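Local coordinates for HicB3 antitoxin (PDB 4P78), which serves as the antitoxin of the HicA3-HicB3 toxin-antitoxin system of Yersinia pestis, probably neutralising the HicA3 toxin by binding it, at the interface of chains A and B. Numbering follows the deposited sequence. Chains: chain A/B, HicB3 antitoxin.

Contact 1: the interface of chains A and B. Residues chain A 66-67, 72, 77-79; chain B 78-79.
The backbone N-H of A:Leu79 reaches across to the carbonyl of B:Leu79, joining strand 78-83 of one HicB3 copy to the same strand of the other. The N of A:Leu79 lies 2.9 Å from the O of B:Leu79, and the bond is nearly straight (167° at the hydrogen). Beside it a water spans the chains, 2.9 Å from the N of B:Leu79 and 3.0 Å from the O of A:Gly77, and extends the link between the backbones to the loop residue before the strand, where the two groups are too far apart to bond directly. Apolar side chains flank this polar seam. On one side A:Ile78 and B:Leu79 run alongside each other, pointing the same way, with CG1 against CD2. On the other, B:Ile78 is the wedge: its CG1 sits between the backbone N and the carbonyl carbon (chi1 53°), the crowded position, which sends CD1 toward CD2 of A:Leu79, 3.8 Å away, and leaves CG2 facing CD1 of A:Leu72 at 3.7 Å. The side chain of A:Ile67 crosses that of B:Ile78 at about a right angle, CG1 against the CG1-CD1 arm. Helices 63-67 and 70-75, with A:Leu79, line the apolar surface against which B:Ile78 packs. This patch may help hold the two HicB3 copies of the deposited assembly together. At the end of helix 63-67, the carbonyl O of A:Ile67 lies 3.6 Å from the CG2 methyl of B:Ile78.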
loop_
_atom_site.group_PDB
_atom_site.type_symbol
_atom_site.label_atom_id
_atom_site.label_comp_id
_atom_site.label_asym_id
_atom_site.label_seq_id
_atom_site.Cartn_x
_atom_site.Cartn_y
_atom_site.Cartn_z
ATOM N N TYR A 66 9.544 -1.945 -1.820
ATOM C CA TYR A 66 8.580 -1.313 -0.910
ATOM C C TYR A 66 8.397 -2.123 0.369
ATOM O O TYR A 66 8.356 -1.563 1.465
ATOM C CB TYR A 66 7.244 -1.097 -1.633
ATOM C CG TYR A 66 7.470 -0.370 -2.938
ATOM C CD1 TYR A 66 7.617 1.018 -2.971
ATOM C CD2 TYR A 66 7.618 -1.074 -4.133
ATOM C CE1 TYR A 66 7.874 1.691 -4.170
ATOM C CE2 TYR A 66 7.870 -0.411 -5.340
ATOM C CZ TYR A 66 8.000 0.966 -5.355
ATOM O OH TYR A 66 8.245 1.611 -6.563
ATOM N N ILE A 67 8.325 -3.444 0.236
ATOM C CA ILE A 67 8.179 -4.320 1.396
ATOM C C ILE A 67 9.395 -4.203 2.311
ATOM O O ILE A 67 9.274 -4.328 3.521
ATOM C CB ILE A 67 7.964 -5.788 0.960
ATOM C CG1 ILE A 67 6.698 -5.880 0.110
ATOM C CG2 ILE A 67 7.859 -6.720 2.172
ATOM C CD1 ILE A 67 6.610 -7.131 -0.749
ATOM N N LEU A 72 8.200 2.629 6.044
ATOM C CA LEU A 72 6.873 2.125 6.379
ATOM C C LEU A 72 6.828 1.691 7.847
ATOM O O LEU A 72 5.940 2.104 8.594
ATOM C CB LEU A 72 6.477 0.978 5.452
ATOM C CG LEU A 72 6.145 1.459 4.031
ATOM C CD1 LEU A 72 5.831 0.298 3.093
ATOM C CD2 LEU A 72 5.006 2.494 4.032
ATOM N N GLY A 77 3.471 4.021 8.562
ATOM C CA GLY A 77 3.151 4.272 7.174
ATOM C C GLY A 77 2.338 3.144 6.561
ATOM O O GLY A 77 2.513 1.972 6.895
ATOM N N ILE A 78 1.447 3.511 5.649
ATOM C CA ILE A 78 0.653 2.546 4.913
ATOM C C ILE A 78 0.934 2.725 3.426
ATOM O O ILE A 78 1.079 3.851 2.957
ATOM C CB ILE A 78 -0.841 2.729 5.230
ATOM C CG1 ILE A 78 -1.057 2.515 6.733
ATOM C CG2 ILE A 78 -1.702 1.755 4.421
ATOM C CD1 ILE A 78 -2.258 3.245 7.287
ATOM N N LEU A 79 1.052 1.616 2.697
ATOM C CA LEU A 79 1.180 1.653 1.239
ATOM C C LEU A 79 -0.177 1.797 0.545
ATOM O O LEU A 79 -1.120 1.042 0.820
ATOM C CB LEU A 79 1.871 0.388 0.730
ATOM C CG LEU A 79 1.926 0.151 -0.786
ATOM C CD1 LEU A 79 2.793 1.210 -1.492
ATOM C CD2 LEU A 79 2.449 -1.257 -1.065
ATOM N N ILE B 78 4.287 -5.670 5.167
ATOM C CA ILE B 78 3.869 -4.280 5.234
ATOM C C ILE B 78 2.362 -4.167 5.101
ATOM O O ILE B 78 1.690 -5.064 4.587
ATOM C CB ILE B 78 4.529 -3.389 4.141
ATOM C CG1 ILE B 78 4.321 -3.990 2.746
ATOM C CG2 ILE B 78 5.992 -3.145 4.479
ATOM C CD1 ILE B 78 4.563 -2.997 1.594
ATOM N N LEU B 79 1.841 -3.052 5.582
ATOM C CA LEU B 79 0.410 -2.795 5.553
ATOM C C LEU B 79 0.059 -1.949 4.334
ATOM O O LEU B 79 0.636 -0.881 4.137
ATOM C CB LEU B 79 -0.004 -2.094 6.836
ATOM C CG LEU B 79 -1.439 -1.611 6.976
ATOM C CD1 LEU B 79 -2.397 -2.803 6.844
ATOM C CD2 LEU B 79 -1.586 -0.897 8.324
HETATM O O HOH W 1 3.407 -0.919 6.728
#

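Contact 2: the interface of chains A and B. Residues chain A 64, 67-68; chain B 9.
Charge pairing joins B:Lys9, at the end of strand 2-9, to A:Asp68, just past helix 63-67. NZ of B:Lys9, the side-chain amine, forms a salt bridge with the carboxylate and gives hydrogen bonds to both oxygens, 3.0 Å to OD2 and 3.1 Å to OD1 of A:Asp68. Each oxygen uses its syn lone pair, the one on the side of its neighbour, so NZ sits in the fork of the carboxylate and is shared almost evenly. The two side chains cross at about a right angle. This double grip would restrain rotation of the carboxylate, and the two charges probably stabilise each other in their ionised forms.

Face contact with a ring comes from the middle of the same lysine. CD of B:Lys9 lies over one face of the A:His64 imidazole, 3.8 Å from the centroid and offset toward the rim, as a CH-pi contact. CG and CB continue the chain past CD2 and NE2 of the ring. A turn about the CG-CD bond (chi3 -69°) directs the lysine tip away from the histidine and toward A:Asp68; ND1 of A:His64 remains 4.9 Å from NZ of B:Lys9.

Apolar packing supports the lysine from another direction. A:Ile67 slides past it in the opposite sense and sets its CG2 methyl against CG of B:Lys9, with CD1 of the isoleucine near the same methylene. Helix 63-67 and the residue after it thus contact the lysine along its length, its methylenes by the ring and the isoleucine and its amine by the aspartate. In the deposited assembly the site ties the strand end of one antitoxin copy to this short helix of the other, and may help set how the two HicB3 chains sit together.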
loop_
_atom_site.group_PDB
_atom_site.type_symbol
_atom_site.label_atom_id
_atom_site.label_comp_id
_atom_site.label_asym_id
_atom_site.label_seq_id
_atom_site.Cartn_x
_atom_site.Cartn_y
_atom_site.Cartn_z
ATOM N N HIS A 64 9.603 -5.936 -3.798
ATOM C CA HIS A 64 10.538 -6.095 -2.693
ATOM C C HIS A 64 11.075 -4.772 -2.169
ATOM O O HIS A 64 11.363 -4.666 -0.976
ATOM C CB HIS A 64 11.710 -6.982 -3.109
ATOM C CG HIS A 64 11.341 -8.425 -3.253
ATOM N ND1 HIS A 64 12.262 -9.445 -3.154
ATOM C CD2 HIS A 64 10.141 -9.015 -3.468
ATOM C CE1 HIS A 64 11.648 -10.604 -3.318
ATOM N NE2 HIS A 64 10.362 -10.373 -3.512
ATOM N N ILE A 67 8.325 -3.444 0.236
ATOM C CA ILE A 67 8.179 -4.320 1.396
ATOM C C ILE A 67 9.395 -4.203 2.311
ATOM O O ILE A 67 9.274 -4.328 3.521
ATOM C CB ILE A 67 7.964 -5.788 0.960
ATOM C CG1 ILE A 67 6.698 -5.880 0.110
ATOM C CG2 ILE A 67 7.859 -6.720 2.172
ATOM C CD1 ILE A 67 6.610 -7.131 -0.749
ATOM N N ASP A 68 10.564 -3.935 1.733
ATOM C CA ASP A 68 11.773 -3.759 2.541
ATOM C C ASP A 68 12.032 -2.306 2.989
ATOM O O ASP A 68 12.996 -2.055 3.711
ATOM C CB ASP A 68 12.998 -4.276 1.777
ATOM C CG ASP A 68 13.102 -5.798 1.793
ATOM O OD1 ASP A 68 12.601 -6.427 2.750
ATOM O OD2 ASP A 68 13.691 -6.362 0.845
ATOM N N LYS B 9 7.090 -10.693 1.158
ATOM C CA LYS B 9 7.952 -11.106 0.050
ATOM C C LYS B 9 7.911 -12.615 -0.230
ATOM O O LYS B 9 7.832 -13.411 0.693
ATOM C CB LYS B 9 9.407 -10.718 0.342
ATOM C CG LYS B 9 9.678 -9.228 0.437
ATOM C CD LYS B 9 11.188 -8.951 0.427
ATOM C CE LYS B 9 11.834 -9.432 1.712
ATOM N NZ LYS B 9 13.310 -9.246 1.677
#

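Contact 1 and contact 2 lie about 9 Å apart, measured between the centres of their C-alpha atoms, and share A:Ile67. Helix 63-67 of chain A contributes to both, so this short helix is held against strand 78-83 of chain B in contact 1 and against the end of strand 2-9 in contact 2. A backbone link with an apolar patch thus lies next to a charged contact. The whole interface departs from an exact two-fold. It belongs to an assembly of two HicB3 chains and two other protein chains, and may help bring the antitoxin copies together there.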